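Local coordinates for resiniferatoxin-binding, phosphotriesterase-related protein (Rhodobacter sphaeroides 2.4.1, PDB 3K2G) that binds two zinc ions per subunit in a TIM barrel of the phosphotriesterase family and may hydrolyse phosphoric diesters, at residues I299-D304 and E341-T346; L259-I264 and L288-H293; T31-H36 and R350-S355. All coordinates share one frame; numbering follows the deposited sequence.

Contact 1. Residues I299-D304 and E341-T346. With ZN (zinc ion), chain I.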
ATOM      1  N   ILE B 299      15.161   1.555 -18.654  1.00 14.02           N
ATOM      2  CA  ILE B 299      14.521   0.243 -18.632  1.00 13.26           C
ATOM      3  C   ILE B 299      14.836  -0.664 -19.820  1.00 13.48           C
ATOM      4  O   ILE B 299      14.677  -0.266 -20.976  1.00 13.04           O
ATOM      5  CB  ILE B 299      12.988   0.395 -18.522  1.00 14.46           C
ATOM      6  CG1 ILE B 299      12.650   1.230 -17.279  1.00 14.13           C
ATOM      7  CG2 ILE B 299      12.334  -0.983 -18.440  1.00 12.80           C
ATOM      8  CD1 ILE B 299      11.176   1.511 -17.102  1.00 14.60           C
ATOM      9  N   LEU B 300      15.272  -1.888 -19.516  1.00 12.34           N
ATOM     10  CA  LEU B 300      15.605  -2.889 -20.530  1.00 13.03           C
ATOM     11  C   LEU B 300      14.754  -4.144 -20.307  1.00 11.99           C
ATOM     12  O   LEU B 300      14.437  -4.485 -19.167  1.00 11.49           O
ATOM     13  CB  LEU B 300      17.088  -3.264 -20.454  1.00 12.30           C
ATOM     14  CG  LEU B 300      18.089  -2.130 -20.705  1.00 11.45           C
ATOM     15  CD1 LEU B 300      19.506  -2.652 -20.560  1.00  6.91           C
ATOM     16  CD2 LEU B 300      17.873  -1.556 -22.102  1.00  8.95           C
ATOM     17  N   LEU B 301      14.412  -4.825 -21.400  1.00 13.00           N
ATOM     18  CA  LEU B 301      13.565  -6.023 -21.357  1.00 13.05           C
ATOM     19  C   LEU B 301      14.152  -7.211 -22.117  1.00 11.06           C
ATOM     20  O   LEU B 301      14.688  -7.043 -23.203  1.00 12.29           O
ATOM     21  CB  LEU B 301      12.209  -5.714 -21.982  1.00 13.34           C
ATOM     22  CG  LEU B 301      11.406  -4.491 -21.539  1.00 16.39           C
ATOM     23  CD1 LEU B 301      10.214  -4.309 -22.483  1.00 15.97           C
ATOM     24  CD2 LEU B 301      10.942  -4.659 -20.113  1.00 14.67           C
ATOM     25  N   SER B 302      14.027  -8.412 -21.561  1.00 11.14           N
ATOM     26  CA  SER B 302      14.518  -9.615 -22.237  1.00 12.41           C
ATOM     27  C   SER B 302      13.947 -10.852 -21.526  1.00 11.59           C
ATOM     28  O   SER B 302      13.211 -10.701 -20.548  1.00 11.46           O
ATOM     29  CB  SER B 302      16.051  -9.636 -22.241  1.00 14.66           C
ATOM     30  OG  SER B 302      16.551  -9.916 -23.542  1.00 12.55           O
ATOM     31  N   HIS B 303      14.264 -12.058 -22.011  1.00 12.00           N
ATOM     32  CA  HIS B 303      13.749 -13.288 -21.386  1.00 12.22           C
ATOM     33  C   HIS B 303      14.770 -14.064 -20.555  1.00 12.22           C
ATOM     34  O   HIS B 303      14.401 -14.851 -19.677  1.00 11.54           O
ATOM     35  CB  HIS B 303      13.231 -14.305 -22.419  1.00 13.57           C
ATOM     36  CG  HIS B 303      12.467 -13.719 -23.564  1.00 14.51           C
ATOM     37  ND1 HIS B 303      13.081 -13.056 -24.606  1.00 13.08           N
ATOM     38  CD2 HIS B 303      11.153 -13.784 -23.882  1.00 14.36           C
ATOM     39  CE1 HIS B 303      12.179 -12.742 -25.519  1.00 14.26           C
ATOM     40  NE2 HIS B 303      11.000 -13.173 -25.104  1.00 12.73           N
ATOM     41  N   ASP B 304      16.049 -13.864 -20.842  1.00 11.65           N
ATOM     42  CA  ASP B 304      17.104 -14.610 -20.167  1.00 14.14           C
ATOM     43  C   ASP B 304      16.890 -16.112 -20.391  1.00 13.80           C
ATOM     44  O   ASP B 304      16.954 -16.918 -19.457  1.00 14.12           O
ATOM     45  CB  ASP B 304      17.158 -14.322 -18.663  1.00 13.83           C
ATOM     46  CG  ASP B 304      18.388 -14.937 -18.007  1.00 16.53           C
ATOM     47  OD1 ASP B 304      19.380 -15.163 -18.732  1.00 16.29           O
ATOM     48  OD2 ASP B 304      18.384 -15.183 -16.781  1.00 15.65           O
ATOM     49  N   GLU B 341       8.762   1.516 -28.394  1.00 22.59           N
ATOM     50  CA  GLU B 341       9.864   1.714 -29.326  1.00 23.00           C
ATOM     51  C   GLU B 341      11.112   2.060 -28.513  1.00 21.30           C
ATOM     52  O   GLU B 341      12.210   1.587 -28.811  1.00 18.91           O
ATOM     53  CB  GLU B 341       9.519   2.856 -30.290  1.00 27.00           C
ATOM     54  CG  GLU B 341      10.609   3.237 -31.283  1.00 32.20           C
ATOM     55  CD  GLU B 341      10.946   2.127 -32.258  1.00 34.63           C
ATOM     56  OE1 GLU B 341      10.015   1.469 -32.765  1.00 37.30           O
ATOM     57  OE2 GLU B 341      12.145   1.921 -32.529  1.00 37.70           O
ATOM     58  N   THR B 342      10.925   2.885 -27.483  1.00 19.16           N
ATOM     59  CA  THR B 342      12.019   3.301 -26.608  1.00 20.94           C
ATOM     60  C   THR B 342      12.626   2.100 -25.872  1.00 19.52           C
ATOM     61  O   THR B 342      13.843   1.975 -25.746  1.00 15.82           O
ATOM     62  CB  THR B 342      11.524   4.336 -25.563  1.00 23.20           C
ATOM     63  OG1 THR B 342      11.154   5.548 -26.233  1.00 18.62           O
ATOM     64  CG2 THR B 342      12.610   4.635 -24.532  1.00 23.35           C
ATOM     65  N   LEU B 343      11.762   1.212 -25.405  1.00 17.52           N
ATOM     66  CA  LEU B 343      12.198   0.031 -24.674  1.00 17.82           C
ATOM     67  C   LEU B 343      12.975  -0.982 -25.508  1.00 16.00           C
ATOM     68  O   LEU B 343      13.991  -1.498 -25.052  1.00 16.31           O
ATOM     69  CB  LEU B 343      10.985  -0.660 -24.033  1.00 20.00           C
ATOM     70  CG  LEU B 343      10.281   0.152 -22.943  1.00 20.05           C
ATOM     71  CD1 LEU B 343       8.979  -0.514 -22.545  1.00 20.88           C
ATOM     72  CD2 LEU B 343      11.199   0.281 -21.748  1.00 20.90           C
HETATM   73  N   MSE B 344      12.514  -1.250 -26.727  1.00 15.06           N
HETATM   74  CA  MSE B 344      13.158  -2.249 -27.584  1.00 15.83           C
HETATM   75  C   MSE B 344      14.213  -1.775 -28.569  1.00 16.17           C
HETATM   76  O   MSE B 344      14.935  -2.596 -29.141  1.00 15.28           O
HETATM   77  CB  MSE B 344      12.097  -3.018 -28.373  1.00 18.51           C
HETATM   78  CG  MSE B 344      11.063  -3.711 -27.498  1.00 21.33           C
HETATM   79 SE   MSE B 344      11.818  -4.878 -26.138  1.00 26.11          SE
HETATM   80  CE  MSE B 344      12.507  -6.239 -27.335  1.00 20.90           C
ATOM     81  N   VAL B 345      14.302  -0.465 -28.791  1.00 15.94           N
ATOM     82  CA  VAL B 345      15.270   0.056 -29.749  1.00 16.67           C
ATOM     83  C   VAL B 345      16.141   1.156 -29.168  1.00 16.57           C
ATOM     84  O   VAL B 345      17.363   1.016 -29.082  1.00 16.06           O
ATOM     85  CB  VAL B 345      14.566   0.625 -31.016  1.00 17.67           C
ATOM     86  CG1 VAL B 345      15.605   1.197 -31.975  1.00 19.27           C
ATOM     87  CG2 VAL B 345      13.757  -0.461 -31.709  1.00 18.46           C
ATOM     88  N   THR B 346      15.509   2.249 -28.760  1.00 17.74           N
ATOM     89  CA  THR B 346      16.250   3.381 -28.223  1.00 17.10           C
ATOM     90  C   THR B 346      17.087   3.045 -26.988  1.00 17.09           C
ATOM     91  O   THR B 346      18.274   3.370 -26.942  1.00 14.53           O
ATOM     92  CB  THR B 346      15.308   4.560 -27.894  1.00 20.40           C
ATOM     93  OG1 THR B 346      14.374   4.740 -28.969  1.00 20.01           O
ATOM     94  CG2 THR B 346      16.115   5.848 -27.738  1.00 18.66           C
TER
HETATM   95 ZN    ZN I 400      21.577 -14.772 -18.103  1.00 22.19          ZN
HETATM   96  O   HOH W   1      15.429  -3.356 -23.562  1.00 18.41           O
HETATM   97  O   HOH W   2      21.333 -15.180 -16.199  1.00 19.45           O
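Leu343 on helix 337-352 packs against Ile299 and Leu301 of strand 299-301. This is a helix lying on a barrel strand in a TIM barrel. The two short axes come within 7.6 Å and cross at -74°, so the helix runs steeply across the strand. The tight part is apolar and buried. Leu343 and Ile299 lie side by side and point the same way. Leu343 CD2 sits 3.7 Å from Ile299 CB and also touches its CG2 and backbone O. The other branch, Leu343 CD1, is 4.0 Å from Leu301 CD1. Leu301 CD1 also lies 4.0 Å from SE of selenomethionine Met344. The Met344 chain is bent at both chi2 (-54°) and chi3 (-69°), which folds SE back across Leu301 at about a right angle. One water joins the two backbones. It accepts from Leu301 N at 2.8 Å and donates to Leu343 O. Ile299 O is bonded to Asn347 ND2, further along the same helix.

The outer side of the helix is looser. Glu341 is exposed, and Val345 and Thr346 are only partly buried; none of the three touches the strand. Here the helix widens into a pi-type turn, where Glu341 O takes Val345 N and, weakly, Thr346 N. At the far end of 299-304 the chain leaves the strand and reaches the metal. Asp304 OD1 binds zinc at 2.3 Å, together with His34, His36 and Glu177. The zinc-bound water donates to the second oxygen, Asp304 OD2, at 3.0 Å.

Contact 2. Residues L259-I264 and L288-H293; sequences LEFDMI and LGLADH
The Phe261 ring meets Leu290 at its edge. Leu290 CD1 lies near the ring plane, 3.7 Å from Phe261 CE2, and CZ is almost as close. Nothing of 288-293 lies over either face of the ring. Phe261 and Leu290 come from opposite directions. The ring points out from the strand and Leu290 points in from the helix.

Leu290 also meets Leu259, two residues before Phe261. Leu259 CD1 is 3.7 Å from Leu290 CD1, and the same Leu259 methyl touches Leu290 CD2 at 3.9 Å. Both leucines carry CG anti to the carbonyl carbon (chi1 -58° in Leu259, -78° in Leu290), which stands CG beside the backbone N. The nearest CA atoms, of Leu259 and Leu290, are 9.6 Å apart, so side chains alone make the contact. It is wholly apolar.

Leu259 and Phe261 face the helix, whereas Glu260 between them turns to the other side of the strand. There Glu260 OE1 makes a weak hydrogen bond to His34 ND1, while Asp262, just after the strand, bonds through OD1 to His238 ND1 and so probably helps to orient this zinc ligand. The strand ends in an inverse gamma turn centred on Phe261. At the end of helix 280-292, His293 touches Val247 of the second subunit.

This is part of a beta-alpha-beta unit of the TIM barrel. The Phe261 side chain also touches Val283, Ile287, Ile299 and Leu301, and helix 246-255 packs on Leu259, Phe261 and Leu290. Strand 258-261 lies between parallel strands 234-236 and 299-301, and helix 280-292 leads into the latter.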
ATOM      1  N   LEU B 259      18.119  -0.709 -15.632  1.00 12.94           N
ATOM      2  CA  LEU B 259      17.435  -1.714 -14.826  1.00 14.47           C
ATOM      3  C   LEU B 259      16.926  -2.728 -15.837  1.00 13.52           C
ATOM      4  O   LEU B 259      16.018  -2.447 -16.616  1.00 12.75           O
ATOM      5  CB  LEU B 259      16.269  -1.087 -14.061  1.00 16.41           C
ATOM      6  CG  LEU B 259      16.642   0.067 -13.123  1.00 18.59           C
ATOM      7  CD1 LEU B 259      15.405   0.509 -12.353  1.00 19.65           C
ATOM      8  CD2 LEU B 259      17.741  -0.378 -12.155  1.00 18.35           C
ATOM      9  N   GLU B 260      17.526  -3.908 -15.835  1.00 14.04           N
ATOM     10  CA  GLU B 260      17.134  -4.915 -16.802  1.00 14.70           C
ATOM     11  C   GLU B 260      16.113  -5.932 -16.315  1.00 13.65           C
ATOM     12  O   GLU B 260      16.399  -6.758 -15.449  1.00 13.20           O
ATOM     13  CB  GLU B 260      18.383  -5.638 -17.315  1.00 14.93           C
ATOM     14  CG  GLU B 260      18.120  -6.555 -18.493  1.00 17.46           C
ATOM     15  CD  GLU B 260      19.404  -7.092 -19.099  1.00 19.09           C
ATOM     16  OE1 GLU B 260      19.999  -8.039 -18.538  1.00 17.50           O
ATOM     17  OE2 GLU B 260      19.827  -6.547 -20.135  1.00 18.43           O
ATOM     18  N   PHE B 261      14.907  -5.850 -16.867  1.00 11.81           N
ATOM     19  CA  PHE B 261      13.849  -6.798 -16.545  1.00 12.80           C
ATOM     20  C   PHE B 261      13.981  -7.881 -17.614  1.00 13.22           C
ATOM     21  O   PHE B 261      13.209  -7.952 -18.565  1.00 12.14           O
ATOM     22  CB  PHE B 261      12.488  -6.101 -16.604  1.00 13.78           C
ATOM     23  CG  PHE B 261      12.267  -5.146 -15.465  1.00 15.99           C
ATOM     24  CD1 PHE B 261      11.692  -5.581 -14.274  1.00 15.60           C
ATOM     25  CD2 PHE B 261      12.690  -3.824 -15.560  1.00 16.03           C
ATOM     26  CE1 PHE B 261      11.547  -4.713 -13.191  1.00 16.00           C
ATOM     27  CE2 PHE B 261      12.551  -2.950 -14.486  1.00 13.83           C
ATOM     28  CZ  PHE B 261      11.976  -3.392 -13.300  1.00 16.92           C
ATOM     29  N   ASP B 262      15.012  -8.703 -17.439  1.00 16.03           N
ATOM     30  CA  ASP B 262      15.342  -9.788 -18.352  1.00 16.95           C
ATOM     31  C   ASP B 262      14.665 -11.116 -18.033  1.00 17.05           C
ATOM     32  O   ASP B 262      15.058 -12.144 -18.571  1.00 16.92           O
ATOM     33  CB  ASP B 262      16.860 -10.002 -18.359  1.00 17.88           C
ATOM     34  CG  ASP B 262      17.469  -9.921 -16.965  1.00 20.01           C
ATOM     35  OD1 ASP B 262      16.935 -10.564 -16.034  1.00 18.87           O
ATOM     36  OD2 ASP B 262      18.488  -9.216 -16.803  1.00 18.08           O
HETATM   37  N   MSE B 263      13.656 -11.106 -17.169  1.00 17.02           N
HETATM   38  CA  MSE B 263      12.987 -12.355 -16.814  1.00 18.27           C
HETATM   39  C   MSE B 263      11.539 -12.419 -17.277  1.00 19.03           C
HETATM   40  O   MSE B 263      10.741 -13.210 -16.766  1.00 17.96           O
HETATM   41  CB  MSE B 263      13.085 -12.580 -15.306  1.00 20.76           C
HETATM   42  CG  MSE B 263      14.513 -12.883 -14.867  1.00 24.24           C
HETATM   43 SE   MSE B 263      14.931 -12.628 -13.001  1.00 27.55          SE
HETATM   44  CE  MSE B 263      13.619 -13.851 -12.233  1.00 23.82           C
ATOM     45  N   ILE B 264      11.216 -11.591 -18.263  1.00 17.37           N
ATOM     46  CA  ILE B 264       9.874 -11.551 -18.823  1.00 19.57           C
ATOM     47  C   ILE B 264       9.464 -12.925 -19.326  1.00 21.52           C
ATOM     48  O   ILE B 264      10.156 -13.521 -20.155  1.00 18.04           O
ATOM     49  CB  ILE B 264       9.794 -10.604 -20.022  1.00 20.93           C
ATOM     50  CG1 ILE B 264      10.182  -9.185 -19.595  1.00 20.56           C
ATOM     51  CG2 ILE B 264       8.401 -10.675 -20.638  1.00 18.40           C
ATOM     52  CD1 ILE B 264       9.322  -8.613 -18.500  1.00 19.90           C
ATOM     53  N   LEU B 288       5.776   0.553 -15.277  1.00 22.54           N
ATOM     54  CA  LEU B 288       4.931   1.734 -15.412  1.00 24.74           C
ATOM     55  C   LEU B 288       5.347   2.766 -14.380  1.00 23.03           C
ATOM     56  O   LEU B 288       5.502   3.948 -14.691  1.00 22.65           O
ATOM     57  CB  LEU B 288       3.465   1.368 -15.190  1.00 27.50           C
ATOM     58  CG  LEU B 288       2.610   1.111 -16.430  1.00 32.10           C
ATOM     59  CD1 LEU B 288       3.270   0.072 -17.328  1.00 32.26           C
ATOM     60  CD2 LEU B 288       1.224   0.651 -15.981  1.00 34.54           C
ATOM     61  N   GLY B 289       5.521   2.301 -13.147  1.00 23.36           N
ATOM     62  CA  GLY B 289       5.926   3.180 -12.067  1.00 23.44           C
ATOM     63  C   GLY B 289       7.275   3.818 -12.336  1.00 23.39           C
ATOM     64  O   GLY B 289       7.436   5.028 -12.182  1.00 21.12           O
ATOM     65  N   LEU B 290       8.252   3.009 -12.730  1.00 22.54           N
ATOM     66  CA  LEU B 290       9.569   3.554 -13.018  1.00 23.13           C
ATOM     67  C   LEU B 290       9.425   4.655 -14.063  1.00 23.78           C
ATOM     68  O   LEU B 290      10.035   5.715 -13.938  1.00 23.60           O
ATOM     69  CB  LEU B 290      10.513   2.454 -13.516  1.00 22.79           C
ATOM     70  CG  LEU B 290      11.095   1.535 -12.434  1.00 22.98           C
ATOM     71  CD1 LEU B 290      11.810   0.369 -13.095  1.00 22.84           C
ATOM     72  CD2 LEU B 290      12.062   2.319 -11.538  1.00 22.26           C
ATOM     73  N   ALA B 291       8.600   4.413 -15.079  1.00 23.47           N
ATOM     74  CA  ALA B 291       8.379   5.405 -16.131  1.00 25.30           C
ATOM     75  C   ALA B 291       7.721   6.661 -15.561  1.00 26.19           C
ATOM     76  O   ALA B 291       8.137   7.782 -15.871  1.00 25.39           O
ATOM     77  CB  ALA B 291       7.513   4.820 -17.236  1.00 25.94           C
ATOM     78  N   ASP B 292       6.701   6.467 -14.725  1.00 26.79           N
ATOM     79  CA  ASP B 292       5.986   7.579 -14.096  1.00 28.93           C
ATOM     80  C   ASP B 292       6.949   8.486 -13.348  1.00 27.26           C
ATOM     81  O   ASP B 292       6.698   9.678 -13.191  1.00 25.90           O
ATOM     82  CB  ASP B 292       4.930   7.071 -13.104  1.00 33.20           C
ATOM     83  CG  ASP B 292       3.702   6.501 -13.789  1.00 37.60           C
ATOM     84  OD1 ASP B 292       3.197   7.144 -14.732  1.00 40.37           O
ATOM     85  OD2 ASP B 292       3.230   5.421 -13.375  1.00 40.75           O
ATOM     86  N   HIS B 293       8.048   7.914 -12.872  1.00 25.57           N
ATOM     87  CA  HIS B 293       9.025   8.697 -12.140  1.00 26.96           C
ATOM     88  C   HIS B 293      10.139   9.268 -13.016  1.00 25.18           C
ATOM     89  O   HIS B 293      11.086   9.860 -12.507  1.00 26.09           O
ATOM     90  CB  HIS B 293       9.603   7.862 -11.005  1.00 30.05           C
ATOM     91  CG  HIS B 293       8.581   7.452  -9.990  1.00 33.44           C
ATOM     92  ND1 HIS B 293       7.825   8.366  -9.285  1.00 34.52           N
ATOM     93  CD2 HIS B 293       8.186   6.229  -9.567  1.00 34.38           C
ATOM     94  CE1 HIS B 293       7.009   7.722  -8.470  1.00 33.77           C
ATOM     95  NE2 HIS B 293       7.208   6.424  -8.622  1.00 35.43           N
TER

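Contact 3. Residues T31-H36 and R350-S355; sequences TLMHEH and RVFDAS. With ZN (zinc ion), chain I.
Asp353 OD1 takes two hydrogen bonds from Ser355. Ser355 OG donates at 2.5 Å, on the syn side and 34° out of the carboxylate plane. Ser355 N donates to the same oxygen at 2.7 Å, which makes an Asx turn just after helix 337-352. Asp353 OD2 is bonded to Ser25 OG.

The contact itself is apolar and buried. Selenomethionine Met33 reaches the helix end with a chain bent at chi2 (-62°) and chi3 (-52°). Met33 CE meets Val351 CG1 tip to tip at 3.9 Å. Met33 SE lies 3.9 Å from Phe352 CE2 and 5.2 Å from the ring centroid, an oblique Met-aromatic contact. Val351 CG1 sits above the same ring, toward its rim.

In the TIM barrel, Met33 follows strand 31-32, and helix 337-352 is the last helix of the chain. Met33 directly precedes the His-X-His pair of the phosphotriesterase family. His34 NE2 and His36 NE2 each bind zinc at 2.2 Å. Glu35 between them turns elsewhere, and its OE2 takes Ser302 OG and His303 N. His36 ND1 is bonded to Thr107 OG1.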
ATOM      1  N   THR B  31      15.974  -4.996 -30.304  1.00 19.52           N
ATOM      2  CA  THR B  31      16.927  -5.878 -29.644  1.00 17.89           C
ATOM      3  C   THR B  31      16.542  -6.524 -28.316  1.00 17.56           C
ATOM      4  O   THR B  31      15.792  -5.957 -27.525  1.00 16.37           O
ATOM      5  CB  THR B  31      18.243  -5.091 -29.400  1.00 18.53           C
ATOM      6  OG1 THR B  31      18.735  -4.585 -30.647  1.00 18.04           O
ATOM      7  CG2 THR B  31      19.299  -5.965 -28.736  1.00 18.36           C
ATOM      8  N   LEU B  32      17.092  -7.718 -28.087  1.00 15.37           N
ATOM      9  CA  LEU B  32      16.914  -8.441 -26.837  1.00 13.09           C
ATOM     10  C   LEU B  32      18.283  -8.308 -26.166  1.00 12.88           C
ATOM     11  O   LEU B  32      19.276  -8.874 -26.631  1.00 10.33           O
ATOM     12  CB  LEU B  32      16.580  -9.921 -27.088  1.00 11.96           C
ATOM     13  CG  LEU B  32      15.170 -10.277 -27.562  1.00 12.49           C
ATOM     14  CD1 LEU B  32      15.085 -11.779 -27.853  1.00 13.49           C
ATOM     15  CD2 LEU B  32      14.165  -9.897 -26.485  1.00 11.84           C
HETATM   16  N   MSE B  33      18.325  -7.537 -25.083  1.00 13.38           N
HETATM   17  CA  MSE B  33      19.553  -7.269 -24.347  1.00 12.98           C
HETATM   18  C   MSE B  33      20.155  -8.412 -23.540  1.00 12.64           C
HETATM   19  O   MSE B  33      21.318  -8.340 -23.139  1.00 11.69           O
HETATM   20  CB  MSE B  33      19.331  -6.095 -23.390  1.00 14.54           C
HETATM   21  CG  MSE B  33      19.316  -4.722 -24.058  1.00 15.41           C
HETATM   22 SE   MSE B  33      20.936  -4.255 -24.925  1.00 24.60          SE
HETATM   23  CE  MSE B  33      22.129  -4.587 -23.449  1.00 11.54           C
ATOM     24  N   HIS B  34      19.390  -9.467 -23.301  1.00 12.72           N
ATOM     25  CA  HIS B  34      19.927 -10.536 -22.481  1.00 13.02           C
ATOM     26  C   HIS B  34      19.335 -11.904 -22.790  1.00 12.65           C
ATOM     27  O   HIS B  34      18.274 -12.267 -22.279  1.00 13.35           O
ATOM     28  CB  HIS B  34      19.699 -10.162 -21.012  1.00 13.76           C
ATOM     29  CG  HIS B  34      20.398 -11.050 -20.036  1.00 15.35           C
ATOM     30  ND1 HIS B  34      21.210 -10.554 -19.041  1.00 14.77           N
ATOM     31  CD2 HIS B  34      20.371 -12.393 -19.868  1.00 15.31           C
ATOM     32  CE1 HIS B  34      21.654 -11.554 -18.299  1.00 17.88           C
ATOM     33  NE2 HIS B  34      21.158 -12.679 -18.779  1.00 15.56           N
ATOM     34  N   GLU B  35      20.042 -12.663 -23.619  1.00 12.17           N
ATOM     35  CA  GLU B  35      19.597 -14.002 -24.002  1.00 13.64           C
ATOM     36  C   GLU B  35      20.794 -14.932 -24.138  1.00 15.75           C
ATOM     37  O   GLU B  35      21.890 -14.497 -24.497  1.00 17.30           O
ATOM     38  CB  GLU B  35      18.883 -13.969 -25.355  1.00 11.75           C
ATOM     39  CG  GLU B  35      17.739 -12.984 -25.476  1.00 14.78           C
ATOM     40  CD  GLU B  35      16.570 -13.313 -24.562  1.00 15.30           C
ATOM     41  OE1 GLU B  35      16.364 -14.506 -24.254  1.00 15.40           O
ATOM     42  OE2 GLU B  35      15.848 -12.372 -24.164  1.00 15.70           O
ATOM     43  N   HIS B  36      20.589 -16.213 -23.846  1.00 17.36           N
ATOM     44  CA  HIS B  36      21.659 -17.185 -24.003  1.00 18.53           C
ATOM     45  C   HIS B  36      21.238 -18.040 -25.185  1.00 20.16           C
ATOM     46  O   HIS B  36      20.127 -18.577 -25.199  1.00 17.32           O
ATOM     47  CB  HIS B  36      21.803 -18.033 -22.745  1.00 18.51           C
ATOM     48  CG  HIS B  36      22.194 -17.242 -21.540  1.00 19.25           C
ATOM     49  ND1 HIS B  36      23.492 -16.857 -21.294  1.00 16.92           N
ATOM     50  CD2 HIS B  36      21.445 -16.708 -20.546  1.00 17.43           C
ATOM     51  CE1 HIS B  36      23.529 -16.116 -20.202  1.00 19.64           C
ATOM     52  NE2 HIS B  36      22.300 -16.010 -19.731  1.00 17.69           N
ATOM     53  N   ARG B 350      21.045   3.069 -26.409  1.00 17.55           N
ATOM     54  CA  ARG B 350      21.602   3.907 -25.348  1.00 17.16           C
ATOM     55  C   ARG B 350      22.652   3.147 -24.545  1.00 16.62           C
ATOM     56  O   ARG B 350      23.616   3.730 -24.059  1.00 14.03           O
ATOM     57  CB  ARG B 350      20.500   4.390 -24.395  1.00 17.55           C
ATOM     58  CG  ARG B 350      19.586   5.458 -24.975  1.00 20.24           C
ATOM     59  CD  ARG B 350      18.583   5.936 -23.935  1.00 21.14           C
ATOM     60  NE  ARG B 350      17.955   7.197 -24.325  1.00 21.37           N
ATOM     61  CZ  ARG B 350      16.676   7.331 -24.663  1.00 24.91           C
ATOM     62  NH1 ARG B 350      15.870   6.276 -24.662  1.00 20.46           N
ATOM     63  NH2 ARG B 350      16.201   8.528 -24.996  1.00 25.41           N
ATOM     64  N   VAL B 351      22.457   1.844 -24.385  1.00 15.96           N
ATOM     65  CA  VAL B 351      23.418   1.050 -23.636  1.00 14.60           C
ATOM     66  C   VAL B 351      24.801   1.115 -24.282  1.00 15.77           C
ATOM     67  O   VAL B 351      25.817   1.239 -23.593  1.00 12.98           O
ATOM     68  CB  VAL B 351      22.987  -0.437 -23.562  1.00 16.97           C
ATOM     69  CG1 VAL B 351      24.088  -1.269 -22.898  1.00 14.55           C
ATOM     70  CG2 VAL B 351      21.676  -0.556 -22.786  1.00 16.30           C
ATOM     71  N   PHE B 352      24.819   1.048 -25.608  1.00 14.24           N
ATOM     72  CA  PHE B 352      26.056   1.042 -26.378  1.00 16.98           C
ATOM     73  C   PHE B 352      26.503   2.394 -26.919  1.00 16.71           C
ATOM     74  O   PHE B 352      27.637   2.531 -27.370  1.00 15.98           O
ATOM     75  CB  PHE B 352      25.901   0.095 -27.565  1.00 17.34           C
ATOM     76  CG  PHE B 352      25.667  -1.332 -27.178  1.00 17.26           C
ATOM     77  CD1 PHE B 352      26.741  -2.163 -26.875  1.00 17.20           C
ATOM     78  CD2 PHE B 352      24.378  -1.858 -27.148  1.00 17.42           C
ATOM     79  CE1 PHE B 352      26.540  -3.500 -26.545  1.00 18.04           C
ATOM     80  CE2 PHE B 352      24.162  -3.197 -26.817  1.00 18.97           C
ATOM     81  CZ  PHE B 352      25.247  -4.023 -26.518  1.00 17.30           C
ATOM     82  N   ASP B 353      25.620   3.383 -26.874  1.00 17.77           N
ATOM     83  CA  ASP B 353      25.933   4.690 -27.439  1.00 18.94           C
ATOM     84  C   ASP B 353      25.632   5.852 -26.504  1.00 20.30           C
ATOM     85  O   ASP B 353      24.472   6.194 -26.285  1.00 19.75           O
ATOM     86  CB  ASP B 353      25.133   4.863 -28.730  1.00 19.74           C
ATOM     87  CG  ASP B 353      25.656   5.984 -29.595  1.00 21.49           C
ATOM     88  OD1 ASP B 353      26.029   7.038 -29.038  1.00 22.01           O
ATOM     89  OD2 ASP B 353      25.680   5.807 -30.831  1.00 20.04           O
ATOM     90  N   ALA B 354      26.678   6.474 -25.969  1.00 20.67           N
ATOM     91  CA  ALA B 354      26.498   7.596 -25.060  1.00 21.31           C
ATOM     92  C   ALA B 354      25.986   8.863 -25.749  1.00 23.91           C
ATOM     93  O   ALA B 354      25.551   9.794 -25.078  1.00 23.44           O
ATOM     94  CB  ALA B 354      27.807   7.896 -24.337  1.00 22.43           C
ATOM     95  N   SER B 355      26.029   8.909 -27.081  1.00 25.22           N
ATOM     96  CA  SER B 355      25.572  10.107 -27.788  1.00 27.20           C
ATOM     97  C   SER B 355      24.057  10.204 -27.886  1.00 29.09           C
ATOM     98  O   SER B 355      23.522  11.236 -28.289  1.00 29.29           O
ATOM     99  CB  SER B 355      26.155  10.164 -29.199  1.00 27.52           C
ATOM    100  OG  SER B 355      25.483   9.261 -30.055  1.00 24.33           O
TER
HETATM  101 ZN    ZN I 400      21.577 -14.772 -18.103  1.00 22.19          ZN
HETATM  102  O   HOH W   2      21.333 -15.180 -16.199  1.00 19.45           O

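How the contacts relate
All three contacts are made by buried side chains, but they sit at different depths. Contact 2 lies furthest from the chain centre, and its helix end reaches another subunit. Contacts 1 and 3 share helix 337-352 and one zinc ion, which takes ligands from both. Contacts 1 and 2 use neighbouring strands, joined by backbone hydrogen bonds from Leu300 to Leu259 and Phe261. Contacts 1 and 3 add a methionine, here selenomethionine, to the packing, while contact 2 is leucine and phenylalanine only. Only contact 1 has a water bridging its segments. The polar groups of contacts 1 and 3 gather at the strand ends around the zinc.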